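Local coordinates for protein putative ATP binding component of ABC-transporter (Escherichia coli, PDB 2R5O) that probably drives ATP-dependent export of O-antigen polysaccharide, this chain being its C-terminal carbohydrate-binding domain, an immunoglobulin-like, domain-swapped module, at residues S136-L141 with S163-V168; P63-G68 with H167-M172; G46-I51 with M76-E81; M21-I26 with V123-F128; N69-F74 with S129-L134. One frame throughout, in Å; residues are numbered along the deposited sequence. Where two conformers were deposited one is given.

From the N terminus, segment 21-26 lies against strand 123-131, so contact 4 spans a long loop that encloses all of contact 3, where strands 48-57 and 71-80 pair. Between the two halves of contact 3 the chain enters contact 2 (63-68) and contact 5 (69-74). Contact 5 closes at 129-134 and contact 2 at 167-172; both cross contacts 3 and 4, and contact 5 lies within the span of contact 2. After contact 5 comes the hairpin of contact 1, whose second strand also carries contact 2. Contacts 3 and 5 build one sheet of the sandwich, flanked by contact 4; contacts 1 and 2 build the other.

Contact 1. Residues S136-L141 with S163-V168; sequences SGDYLL and SIILHV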
# COMPACT_ATOMS: atom_id res chain seq x y z
N SER A 136 -7.45 8.07 -2.94
CA SER A 136 -7.77 9.49 -2.78
C SER A 136 -8.07 9.78 -1.32
O SER A 136 -8.69 8.94 -0.64
CB SER A 136 -9.04 9.88 -3.55
OG SER A 136 -8.83 9.78 -4.94
N GLY A 137 -7.64 10.95 -0.84
CA GLY A 137 -7.92 11.36 0.53
C GLY A 137 -6.78 12.18 1.11
O GLY A 137 -5.91 12.63 0.40
N ASP A 138 -6.83 12.42 2.41
CA ASP A 138 -5.87 13.25 3.13
C ASP A 138 -5.05 12.37 4.08
O ASP A 138 -5.60 11.45 4.71
CB ASP A 138 -6.60 14.32 3.95
CG ASP A 138 -7.20 15.43 3.10
OD1 ASP A 138 -6.89 15.53 1.91
OD2 ASP A 138 -8.01 16.21 3.66
N TYR A 139 -3.77 12.67 4.19
CA TYR A 139 -2.85 11.89 4.99
C TYR A 139 -1.94 12.85 5.76
O TYR A 139 -1.76 14.02 5.39
CB TYR A 139 -2.04 10.95 4.08
CG TYR A 139 -2.94 10.04 3.27
CD1 TYR A 139 -3.43 8.85 3.80
CD2 TYR A 139 -3.37 10.40 2.00
CE1 TYR A 139 -4.26 8.04 3.09
CE2 TYR A 139 -4.20 9.59 1.26
CZ TYR A 139 -4.66 8.39 1.82
OH TYR A 139 -5.49 7.56 1.13
N LEU A 140 -1.34 12.33 6.82
CA LEU A 140 -0.48 13.08 7.69
C LEU A 140 0.94 12.60 7.58
O LEU A 140 1.22 11.39 7.76
CB LEU A 140 -0.92 12.95 9.14
CG LEU A 140 -2.37 13.35 9.45
CD1 LEU A 140 -2.74 13.08 10.88
CD2 LEU A 140 -2.61 14.82 9.10
N LEU A 141 1.85 13.52 7.30
CA LEU A 141 3.28 13.24 7.14
C LEU A 141 4.04 13.79 8.33
O LEU A 141 3.78 14.90 8.81
CB LEU A 141 3.79 13.89 5.85
CG LEU A 141 5.29 13.83 5.56
CD1 LEU A 141 5.78 12.43 5.33
CD2 LEU A 141 5.61 14.73 4.35
N SER A 163 3.04 16.77 10.99
CA SER A 163 3.29 18.18 10.75
C SER A 163 2.93 18.69 9.37
O SER A 163 2.96 19.91 9.17
CB SER A 163 4.75 18.49 11.05
OG SER A 163 5.62 17.70 10.22
N ILE A 164 2.59 17.79 8.45
CA ILE A 164 2.27 18.19 7.08
C ILE A 164 1.04 17.40 6.63
O ILE A 164 0.95 16.19 6.89
CB ILE A 164 3.48 17.92 6.14
CG1 ILE A 164 4.71 18.76 6.55
CG2 ILE A 164 3.10 18.17 4.67
CD1 ILE A 164 6.03 18.21 6.02
N ILE A 165 0.09 18.08 5.99
CA ILE A 165 -1.06 17.40 5.39
C ILE A 165 -0.77 17.17 3.92
O ILE A 165 -0.29 18.06 3.20
CB ILE A 165 -2.41 18.13 5.66
CG1 ILE A 165 -3.57 17.29 5.12
CG2 ILE A 165 -2.41 19.54 5.10
CD1 ILE A 165 -4.91 17.66 5.71
N LEU A 166 -1.04 15.94 3.46
CA LEU A 166 -0.94 15.54 2.07
C LEU A 166 -2.33 15.23 1.53
O LEU A 166 -3.11 14.56 2.17
CB LEU A 166 -0.11 14.26 1.94
CG LEU A 166 1.30 14.27 2.54
CD1 LEU A 166 2.00 12.93 2.32
CD2 LEU A 166 2.16 15.39 1.97
N HIS A 167 -2.59 15.70 0.32
CA HIS A 167 -3.82 15.41 -0.41
C HIS A 167 -3.48 14.52 -1.56
O HIS A 167 -2.54 14.85 -2.30
CB HIS A 167 -4.48 16.71 -0.94
CG HIS A 167 -4.61 17.78 0.09
ND1 HIS A 167 -5.44 17.66 1.18
CD2 HIS A 167 -4.01 18.99 0.20
CE1 HIS A 167 -5.35 18.75 1.92
NE2 HIS A 167 -4.49 19.57 1.35
N VAL A 168 -4.19 13.41 -1.74
CA VAL A 168 -3.98 12.48 -2.85
C VAL A 168 -5.20 12.51 -3.72
O VAL A 168 -6.32 12.40 -3.22
CB VAL A 168 -3.70 11.02 -2.35
CG1 VAL A 168 -3.62 10.05 -3.52
CG2 VAL A 168 -2.41 10.97 -1.54
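Asp138 and His167 face each other across a non-hydrogen-bonded pair of antiparallel strands and are joined side chain to side chain. His167 ND1 donates to Asp138 OD1 over 2.7 Å in an almost straight bond (173°) that lies in the imidazole plane. The carboxylate is turned 64° from that plane, and the donor reaches OD1 from above it. The two strands form a hairpin of the immunoglobulin-like sandwich, and Tyr139, Leu141, Ile164, Leu166 and Val168 make up the face that looks toward the opposite sheet, where Ile55 and Phe74 meet Leu141 and Leu166. On this face Tyr139 has CG anti to its carbonyl carbon (chi1 -57°), and its ring atom CE2 lies 3.6 Å from Val168 CG2, approaching obliquely. Leu141 and Ile164 run side by side in the same direction, CD2 of the former 3.9 Å from CD1 of the latter. At a classic beta bulge Ser163 and Ile164 both face Leu141, whose O accepts from Ser163 N at 3.0 Å and Ile164 N at 3.1 Å.

Contact 2. Residues P63-G68 with H167-M172; sequences PPSLTG and HVTKSM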
# COMPACT_ATOMS: atom_id res chain seq x y z
N PRO A 63 3.04 20.70 -5.32
CA PRO A 63 1.77 20.55 -6.04
C PRO A 63 0.61 20.55 -5.03
O PRO A 63 0.80 20.21 -3.86
CB PRO A 63 1.93 19.19 -6.70
CG PRO A 63 2.84 18.44 -5.79
CD PRO A 63 3.85 19.47 -5.37
N PRO A 64 -0.60 20.92 -5.44
CA PRO A 64 -1.71 20.98 -4.49
C PRO A 64 -2.20 19.61 -4.04
O PRO A 64 -2.88 19.49 -3.03
CB PRO A 64 -2.80 21.72 -5.29
CG PRO A 64 -2.51 21.38 -6.72
CD PRO A 64 -1.00 21.41 -6.78
N SER A 65 -1.88 18.57 -4.79
CA SER A 65 -2.11 17.20 -4.37
C SER A 65 -1.08 16.32 -5.03
O SER A 65 -0.38 16.75 -5.91
CB SER A 65 -3.52 16.75 -4.73
OG SER A 65 -3.70 16.69 -6.14
N LEU A 66 -1.04 15.08 -4.57
CA LEU A 66 -0.17 14.02 -5.10
C LEU A 66 -1.05 13.03 -5.86
O LEU A 66 -2.10 12.65 -5.38
CB LEU A 66 0.58 13.37 -3.95
CG LEU A 66 1.33 14.33 -3.04
CD1 LEU A 66 1.97 13.57 -1.88
CD2 LEU A 66 2.38 15.14 -3.80
N THR A 67 -0.68 12.70 -7.10
CA THR A 67 -1.41 11.73 -7.91
C THR A 67 -1.13 10.33 -7.37
O THR A 67 0.04 9.94 -7.18
CB THR A 67 -1.00 11.85 -9.40
OG1 THR A 67 -1.39 13.15 -9.87
CG2 THR A 67 -1.68 10.80 -10.25
N GLY A 68 -2.19 9.56 -7.19
CA GLY A 68 -2.03 8.17 -6.75
C GLY A 68 -1.06 7.42 -7.65
O GLY A 68 -1.16 7.51 -8.88
N HIS A 167 -2.59 15.70 0.32
CA HIS A 167 -3.82 15.41 -0.41
C HIS A 167 -3.48 14.52 -1.56
O HIS A 167 -2.54 14.85 -2.30
CB HIS A 167 -4.48 16.71 -0.94
CG HIS A 167 -4.61 17.78 0.09
ND1 HIS A 167 -5.44 17.66 1.18
CD2 HIS A 167 -4.01 18.99 0.20
CE1 HIS A 167 -5.35 18.75 1.92
NE2 HIS A 167 -4.49 19.57 1.35
N VAL A 168 -4.19 13.41 -1.74
CA VAL A 168 -3.98 12.48 -2.85
C VAL A 168 -5.20 12.51 -3.72
O VAL A 168 -6.32 12.40 -3.22
CB VAL A 168 -3.70 11.02 -2.35
CG1 VAL A 168 -3.62 10.05 -3.52
CG2 VAL A 168 -2.41 10.97 -1.54
N THR A 169 -4.97 12.60 -5.02
CA THR A 169 -6.03 12.58 -6.03
C THR A 169 -5.86 11.43 -7.02
O THR A 169 -4.73 11.01 -7.31
CB THR A 169 -6.14 13.92 -6.81
OG1 THR A 169 -4.85 14.31 -7.29
CG2 THR A 169 -6.68 15.01 -5.91
N LYS A 170 -6.99 10.92 -7.50
CA LYS A 170 -7.08 9.87 -8.53
C LYS A 170 -8.35 10.12 -9.33
O LYS A 170 -9.26 10.86 -8.91
CB LYS A 170 -7.21 8.49 -7.88
CG LYS A 170 -6.11 8.06 -6.96
CD LYS A 170 -6.37 6.68 -6.38
CE LYS A 170 -6.34 5.60 -7.43
NZ LYS A 170 -4.97 5.41 -8.01
N SER A 171 -8.44 9.49 -10.50
CA SER A 171 -9.68 9.51 -11.29
C SER A 171 -10.65 8.45 -10.80
O SER A 171 -11.83 8.74 -10.60
CB SER A 171 -9.40 9.35 -12.79
OG SER A 171 -8.64 8.21 -13.05
N MET A 172 -10.18 7.21 -10.66
CA MET A 172 -11.03 6.10 -10.21
C MET A 172 -10.45 5.47 -8.95
O MET A 172 -9.39 4.81 -8.99
CB MET A 172 -11.16 5.06 -11.29
CG MET A 172 -11.78 5.62 -12.56
SD MET A 172 -12.39 4.33 -13.63
CE MET A 172 -12.42 5.17 -15.20
O HOH W 1 -4.15 13.33 -9.81
O HOH W 2 -3.79 7.49 -9.72
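Ser65 and Thr169 meet through their hydroxyls, Ser65 OG lying 2.9 Å from Thr169 OG1 in a hydrogen bond. Both oxygens stand between their own backbone N and carbonyl carbon (chi1 66° and 50°), and the threonine methyl CG2 also comes within 3.4 Å of Ser65 OG. Thr169 OG1 has a second partner, a water 2.8 Å away that is also hydrogen-bonded to Thr67 OG1, so a chain of polar groups runs along this exposed face. Under the side chains the backbones run parallel. Leu66 N donates to His167 O at 2.7 Å. Thr169 N donates to Leu66 O, and Gly68 N to Thr169 O. This is the parallel pairing within an otherwise antiparallel sheet of the immunoglobulin-like sandwich. Strand 66-67 borders the end of strand 153-169 just before the chain passes to the other sheet as strand 71-80. On the inner side Val168 CG1 rests 3.5 Å from Leu66 O, while Leu66 itself packs on Thr72 and Phe74 of that second sheet. At the start of the pairing Pro64 O lies near the plane of the His167 ring, at its CD2 edge. Lys170 is extended to CD, then bent at both chi3 and chi4 (each 67°), which brings NZ to a water at 2.9 Å, and the same water donates to Gly68 O. The close lie of Lys170 CG, 4.1 Å from Gly68 CA, suits glycine, since a CB there would point toward that strand and clash with CG.

Contact 3. Residues G46-I51 with M76-E81; sequences GGAKII and MKVVFE
This contact is an antiparallel strand pairing, largely buried, in the four-stranded sheet of the immunoglobulin-like sandwich: strand 48-57 meets strand 71-80, with Ala48 opposite Phe80 and Ile50 opposite Val78. The short strand axes run 150° apart and approach to 4.6 Å. Lys49 and Val79 form the hydrogen-bonded pair, with N-to-O distances of 3.0 Å in both directions; Ile51 N donates to Lys77 O, and Glu81 N to Gly47 O beyond the strand ends. Ala48, Ile50, Met76, Val78 and Phe80 line the inner face. There Ala48 CB lies 3.7 Å from Phe80 CD1, at an oblique approach to the ring, while Val78 CG1 sits 3.5 Å above the ring plane, offset toward the rim, and is also in contact with the alanine methyl. Ile50 points its CD1 to within 3.9 Å of Met76 CE, a methyl brought round by the bend at the last methionine torsion (chi3 -77°). Phe143 and Ile145 of strand 137-147 close over this cluster from the facing sheet. On the outer face Ile51 and Val79 cross at about a right angle, with 3.9 Å between Ile51 CG2 and Val79 CG1. The other branch of Ile51 rises between its own N and carbonyl carbon (chi1 50°), and its CD1 ends 3.7 Å from Lys77 CE, against the aliphatic part of the lysine.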
# COMPACT_ATOMS: atom_id res chain seq x y z
N GLY A 46 16.62 17.72 21.23
CA GLY A 46 17.46 18.82 20.77
C GLY A 46 18.79 18.34 20.24
O GLY A 46 19.05 17.14 20.24
N GLY A 47 19.60 19.27 19.76
CA GLY A 47 20.89 18.97 19.18
C GLY A 47 20.91 19.07 17.67
O GLY A 47 21.97 19.09 17.05
N ALA A 48 19.73 19.10 17.07
CA ALA A 48 19.55 19.37 15.65
C ALA A 48 18.14 19.88 15.49
O ALA A 48 17.28 19.61 16.33
CB ALA A 48 19.72 18.10 14.83
N LYS A 49 17.89 20.57 14.39
CA LYS A 49 16.57 21.12 14.09
C LYS A 49 16.24 20.88 12.63
O LYS A 49 17.04 21.23 11.76
CB LYS A 49 16.49 22.63 14.35
CG LYS A 49 16.50 22.97 15.82
CD LYS A 49 16.54 24.46 16.01
CE LYS A 49 15.21 25.09 15.87
NZ LYS A 49 15.29 26.51 16.43
N ILE A 50 15.04 20.35 12.37
CA ILE A 50 14.53 20.27 11.02
C ILE A 50 13.95 21.65 10.72
O ILE A 50 12.93 22.04 11.31
CB ILE A 50 13.47 19.20 10.83
CG1 ILE A 50 14.00 17.86 11.34
CG2 ILE A 50 13.07 19.15 9.39
CD1 ILE A 50 12.96 16.78 11.34
N ILE A 51 14.61 22.42 9.87
CA ILE A 51 14.29 23.84 9.68
C ILE A 51 13.51 24.15 8.39
O ILE A 51 13.04 25.26 8.22
CB ILE A 51 15.57 24.71 9.75
CG1 ILE A 51 16.69 24.16 8.85
CG2 ILE A 51 16.05 24.79 11.20
CD1 ILE A 51 17.84 25.15 8.70
N MET A 76 13.82 17.08 3.51
CA MET A 76 13.90 17.79 4.78
C MET A 76 15.30 18.38 4.95
O MET A 76 16.28 17.73 4.61
CB MET A 76 13.54 16.87 5.96
CG MET A 76 14.23 15.49 5.93
SD MET A 76 13.91 14.40 7.33
CE MET A 76 14.97 15.18 8.46
N LYS A 77 15.38 19.60 5.48
CA LYS A 77 16.64 20.28 5.72
C LYS A 77 16.86 20.38 7.22
O LYS A 77 15.97 20.78 7.97
CB LYS A 77 16.61 21.68 5.12
CG LYS A 77 17.94 22.41 5.29
CD LYS A 77 18.04 23.69 4.46
CE LYS A 77 17.25 24.81 5.08
NZ LYS A 77 17.63 26.17 4.53
N VAL A 78 18.06 20.02 7.65
CA VAL A 78 18.41 19.94 9.07
C VAL A 78 19.69 20.72 9.34
O VAL A 78 20.66 20.60 8.58
CB VAL A 78 18.65 18.49 9.52
CG1 VAL A 78 18.92 18.42 11.02
CG2 VAL A 78 17.47 17.62 9.13
N VAL A 79 19.71 21.47 10.45
CA VAL A 79 20.94 22.06 10.97
C VAL A 79 21.34 21.32 12.24
O VAL A 79 20.51 21.08 13.11
CB VAL A 79 20.81 23.60 11.20
CG1 VAL A 79 19.69 24.00 12.19
CG2 VAL A 79 22.14 24.18 11.68
N PHE A 80 22.61 20.93 12.32
CA PHE A 80 23.15 20.16 13.44
C PHE A 80 23.95 21.06 14.37
O PHE A 80 24.77 21.83 13.91
CB PHE A 80 24.00 19.01 12.91
CG PHE A 80 23.20 18.03 12.11
CD1 PHE A 80 22.54 16.97 12.74
CD2 PHE A 80 23.04 18.17 10.75
CE1 PHE A 80 21.78 16.08 12.03
CE2 PHE A 80 22.27 17.28 10.03
CZ PHE A 80 21.65 16.22 10.67
N GLU A 81 23.65 20.96 15.66
CA GLU A 81 24.30 21.80 16.68
C GLU A 81 25.57 21.15 17.25
O GLU A 81 26.38 21.84 17.87
CB GLU A 81 23.29 22.18 17.76
CG GLU A 81 22.31 23.30 17.29
CD GLU A 81 20.91 22.83 16.94
OE1 GLU A 81 20.63 22.64 15.73
OE2 GLU A 81 20.08 22.69 17.86
O HOH W 3 18.29 21.97 19.53

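Contact 4. Residues M21-I26 with V123-F128; sequences MSLDEI and VRVFKF
The backbone of 21-26 is irregular, with a type I beta turn from Ser22 to Glu25, and it comes nearest the strand where Leu23 and Val123 have their CA atoms 5.6 Å apart. No hydrogen bond joins the two segments, the contact being van der Waals packing. Leu23 O sits over Val123, 3.4 Å from its CB, with both valine methyls close by. The Leu23 side chain leaves with CG anti to its carbonyl carbon (chi1 -60°), and its CD2 methyl meets Val125 CG2 at 3.8 Å in an oblique crossing. CD2 also lies 3.7 Å from Val123 O. The leucine spans Val123 and Val125, which share a face of the strand. That face is the outer side of a sheet of the immunoglobulin-like sandwich, and segment 21-26 lies across it as a surface contact, with Lys77 NZ of the neighbouring strand donating to Ser22 O and Glu25 O. Farther along the strand, Lys127 and Phe128 pair antiparallel with a strand of the second subunit, and Phe128 meets Phe184 of that subunit edge-to-face, consistent with a domain-swapped dimer. Met21 is extended to SD and bends only at its last torsion (chi3 -69°), which places CE 3.8 Å from Val125 CG1. At the other end of the segment Ile26 and Val123 cross at about a right angle, methyl CG2 of each lying 3.8 Å from the other.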
# COMPACT_ATOMS: atom_id res chain seq x y z
N MET A 21 16.26 24.19 -1.50
CA MET A 21 16.48 24.75 -0.13
C MET A 21 17.95 25.11 0.08
O MET A 21 18.84 24.28 -0.14
CB MET A 21 16.03 23.74 0.93
CG MET A 21 14.54 23.44 0.90
SD MET A 21 14.03 22.26 2.16
CE MET A 21 14.80 20.79 1.54
N SER A 22 18.19 26.34 0.51
CA SER A 22 19.55 26.86 0.68
C SER A 22 20.26 26.29 1.91
O SER A 22 19.78 26.41 3.04
CB SER A 22 19.51 28.38 0.79
OG SER A 22 20.82 28.92 0.80
N LEU A 23 21.44 25.71 1.69
CA LEU A 23 22.29 25.21 2.78
C LEU A 23 22.93 26.34 3.59
O LEU A 23 23.44 26.11 4.69
CB LEU A 23 23.40 24.31 2.22
CG LEU A 23 22.96 23.06 1.45
CD1 LEU A 23 24.17 22.33 0.90
CD2 LEU A 23 22.13 22.14 2.34
N ASP A 24 22.92 27.56 3.05
CA ASP A 24 23.50 28.70 3.74
C ASP A 24 22.50 29.48 4.60
O ASP A 24 22.82 30.57 5.09
CB ASP A 24 24.14 29.65 2.72
CG ASP A 24 25.26 29.00 1.92
OD1 ASP A 24 25.53 29.54 0.69
OD2 ASP A 24 25.86 27.92 2.48
N GLU A 25 21.29 28.94 4.78
CA GLU A 25 20.26 29.55 5.61
C GLU A 25 19.83 28.57 6.70
O GLU A 25 19.50 27.39 6.41
CB GLU A 25 19.06 29.94 4.74
CG GLU A 25 19.43 30.98 3.69
CD GLU A 25 18.29 31.40 2.78
OE1 GLU A 25 18.48 32.34 1.99
OE2 GLU A 25 17.20 30.79 2.85
N ILE A 26 19.82 29.05 7.94
CA ILE A 26 19.48 28.18 9.08
C ILE A 26 18.21 28.56 9.83
O ILE A 26 17.91 27.94 10.85
CB ILE A 26 20.65 28.05 10.09
CG1 ILE A 26 20.95 29.39 10.78
CG2 ILE A 26 21.90 27.51 9.40
CD1 ILE A 26 21.75 29.23 12.06
N VAL A 123 24.64 21.89 7.73
CA VAL A 123 23.28 21.95 7.21
C VAL A 123 23.21 20.89 6.13
O VAL A 123 24.06 20.86 5.24
CB VAL A 123 22.94 23.34 6.64
CG1 VAL A 123 21.51 23.39 6.12
CG2 VAL A 123 23.17 24.39 7.71
N ARG A 124 22.24 19.98 6.23
CA ARG A 124 22.11 18.87 5.28
C ARG A 124 20.67 18.75 4.82
O ARG A 124 19.75 19.02 5.57
CB ARG A 124 22.51 17.55 5.94
CG ARG A 124 23.89 17.49 6.53
CD ARG A 124 24.96 17.41 5.48
NE ARG A 124 26.29 17.38 6.11
CZ ARG A 124 26.94 16.27 6.45
NH1 ARG A 124 26.42 15.06 6.24
NH2 ARG A 124 28.13 16.38 7.03
N VAL A 125 20.50 18.26 3.60
CA VAL A 125 19.20 17.93 3.07
C VAL A 125 19.15 16.43 2.86
O VAL A 125 20.10 15.80 2.36
CB VAL A 125 18.95 18.69 1.76
CG1 VAL A 125 17.64 18.24 1.13
CG2 VAL A 125 18.93 20.19 2.03
N PHE A 126 18.01 15.85 3.21
CA PHE A 126 17.75 14.42 3.04
C PHE A 126 16.48 14.23 2.25
O PHE A 126 15.51 14.95 2.46
CB PHE A 126 17.60 13.78 4.42
CG PHE A 126 18.78 14.02 5.33
CD1 PHE A 126 20.04 13.52 5.03
CD2 PHE A 126 18.64 14.82 6.44
CE1 PHE A 126 21.12 13.77 5.88
CE2 PHE A 126 19.71 15.06 7.30
CZ PHE A 126 20.94 14.53 7.02
N LYS A 127 16.49 13.26 1.34
CA LYS A 127 15.38 13.05 0.43
C LYS A 127 14.87 11.62 0.50
O LYS A 127 15.65 10.68 0.29
CB LYS A 127 15.82 13.40 -1.00
CG LYS A 127 14.73 13.14 -2.04
CD LYS A 127 15.10 13.65 -3.41
CE LYS A 127 16.03 12.77 -4.15
NZ LYS A 127 16.05 13.23 -5.59
N PHE A 128 13.57 11.47 0.71
CA PHE A 128 12.88 10.18 0.59
C PHE A 128 12.00 10.27 -0.65
O PHE A 128 11.18 11.18 -0.76
CB PHE A 128 11.99 9.92 1.82
CG PHE A 128 12.77 9.69 3.08
CD1 PHE A 128 13.09 8.40 3.45
CD2 PHE A 128 13.16 10.74 3.88
CE1 PHE A 128 13.81 8.16 4.59
CE2 PHE A 128 13.88 10.50 5.03
CZ PHE A 128 14.20 9.23 5.38

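Contact 5. Residues N69-F74 with S129-L134; sequences NQQTDF and SLPVDL
Phe74 and Leu130 cross at about a right angle in the tightly packed half of this contact, with Phe74 CE2 3.9 Å from Leu130 CG. Thr72 CG2 lies 3.4 Å above one face of the Phe74 ring, displaced toward its rim, and Val132 CG2 comes up at the ring edge. Leu66 of the facing sheet packs on Thr72, Phe74 and Val132, and Leu141 and Phe143 on Phe74. Within the sheet the strands pair antiparallel, their axes 148° apart: Thr72 N donates to Leu130 O and Leu130 N to Thr72 O. They are neighbours in the four-stranded sheet of the immunoglobulin-like sandwich, and Ser129, like the two residues before it, pairs with a strand of the second subunit. The other side is looser and more polar. Gln71, exposed, lies alongside Pro131 and points the same way; the bend at its second torsion (chi2 71°) brings the amide over the strand, where OE1 is 3.5 Å from Pro131 CD. Its NE2 donates to a water that donates to Ser129 O. At the end of the pairing, where Val132 and Asp133 each centre an inverse gamma turn, Asn69 ND2 donates to Asp133 OD1 at 3.1 Å, from above a carboxylate turned 63° from the amide plane. ND2 also donates to Asp179 OD2, its stronger partner, and one water donates to both Asn69 O and Asp133 OD1.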
# COMPACT_ATOMS: atom_id res chain seq x y z
N ASN A 69 -0.11 6.73 -7.02
CA ASN A 69 0.92 5.88 -7.68
C ASN A 69 2.11 6.63 -8.23
O ASN A 69 3.08 6.02 -8.67
CB ASN A 69 0.34 4.96 -8.75
CG ASN A 69 -0.85 4.17 -8.25
OD1 ASN A 69 -1.86 4.06 -8.96
ND2 ASN A 69 -0.76 3.67 -7.02
N GLN A 70 2.08 7.95 -8.16
CA GLN A 70 3.18 8.74 -8.72
C GLN A 70 4.36 8.88 -7.74
O GLN A 70 4.15 9.16 -6.55
CB GLN A 70 2.66 10.11 -9.15
CG GLN A 70 3.60 10.90 -9.99
CD GLN A 70 2.90 12.02 -10.70
OE1 GLN A 70 2.12 11.79 -11.61
NE2 GLN A 70 3.16 13.24 -10.26
N GLN A 71 5.56 8.77 -8.26
CA GLN A 71 6.80 9.05 -7.48
C GLN A 71 6.81 10.50 -6.98
O GLN A 71 6.61 11.43 -7.76
CB GLN A 71 8.00 8.82 -8.37
CG GLN A 71 9.35 8.59 -7.66
CD GLN A 71 9.46 7.22 -6.96
OE1 GLN A 71 8.60 6.37 -7.06
NE2 GLN A 71 10.55 7.03 -6.24
N THR A 72 7.01 10.66 -5.67
CA THR A 72 7.06 11.97 -5.01
C THR A 72 8.32 12.04 -4.16
O THR A 72 8.70 11.05 -3.53
CB THR A 72 5.80 12.19 -4.15
OG1 THR A 72 4.68 12.19 -5.02
CG2 THR A 72 5.85 13.47 -3.38
N ASP A 73 8.97 13.20 -4.19
CA ASP A 73 10.15 13.47 -3.38
C ASP A 73 9.76 14.28 -2.15
O ASP A 73 9.11 15.31 -2.27
CB ASP A 73 11.19 14.27 -4.16
CG ASP A 73 11.67 13.59 -5.41
OD1 ASP A 73 11.75 12.36 -5.49
OD2 ASP A 73 12.04 14.35 -6.32
N PHE A 74 10.19 13.80 -0.99
CA PHE A 74 9.95 14.40 0.30
C PHE A 74 11.31 14.76 0.88
O PHE A 74 12.08 13.86 1.24
CB PHE A 74 9.23 13.41 1.22
CG PHE A 74 7.87 13.00 0.72
CD1 PHE A 74 6.75 13.77 0.97
CD2 PHE A 74 7.69 11.82 -0.01
CE1 PHE A 74 5.51 13.37 0.54
CE2 PHE A 74 6.45 11.47 -0.44
CZ PHE A 74 5.36 12.23 -0.15
N SER A 129 12.16 9.35 -1.58
CA SER A 129 11.39 9.36 -2.82
C SER A 129 10.58 8.06 -2.87
O SER A 129 11.15 6.98 -2.77
CB SER A 129 12.30 9.45 -4.04
OG SER A 129 13.07 10.63 -4.03
N LEU A 130 9.28 8.17 -3.07
CA LEU A 130 8.43 7.00 -3.04
C LEU A 130 7.18 7.24 -3.87
O LEU A 130 6.75 8.37 -4.04
CB LEU A 130 8.08 6.62 -1.59
CG LEU A 130 7.35 7.72 -0.80
CD1 LEU A 130 5.84 7.56 -0.87
CD2 LEU A 130 7.82 7.79 0.65
N PRO A 131 6.62 6.14 -4.38
CA PRO A 131 5.36 6.21 -5.10
C PRO A 131 4.22 6.29 -4.10
O PRO A 131 4.12 5.47 -3.19
CB PRO A 131 5.35 4.90 -5.89
CG PRO A 131 6.05 3.95 -5.04
CD PRO A 131 7.12 4.75 -4.33
N VAL A 132 3.35 7.27 -4.26
CA VAL A 132 2.32 7.49 -3.27
C VAL A 132 1.14 6.54 -3.60
O VAL A 132 0.11 6.94 -4.18
CB VAL A 132 1.94 8.96 -3.19
CG1 VAL A 132 0.90 9.19 -2.10
CG2 VAL A 132 3.21 9.82 -2.91
N ASP A 133 1.32 5.29 -3.21
CA ASP A 133 0.41 4.16 -3.57
C ASP A 133 -0.78 4.09 -2.55
O ASP A 133 -0.91 3.13 -1.79
CB ASP A 133 1.21 2.84 -3.64
CG ASP A 133 2.14 2.73 -4.84
OD1 ASP A 133 2.03 3.52 -5.79
OD2 ASP A 133 3.02 1.83 -4.85
N LEU A 134 -1.55 5.17 -2.52
CA LEU A 134 -2.64 5.42 -1.59
C LEU A 134 -3.87 5.85 -2.34
O LEU A 134 -3.79 6.35 -3.48
CB LEU A 134 -2.28 6.52 -0.57
CG LEU A 134 -1.04 6.27 0.29
CD1 LEU A 134 -0.77 7.44 1.19
CD2 LEU A 134 -1.15 5.01 1.09
O HOH W 4 3.45 3.16 -8.28
O HOH W 5 11.00 4.46 -4.64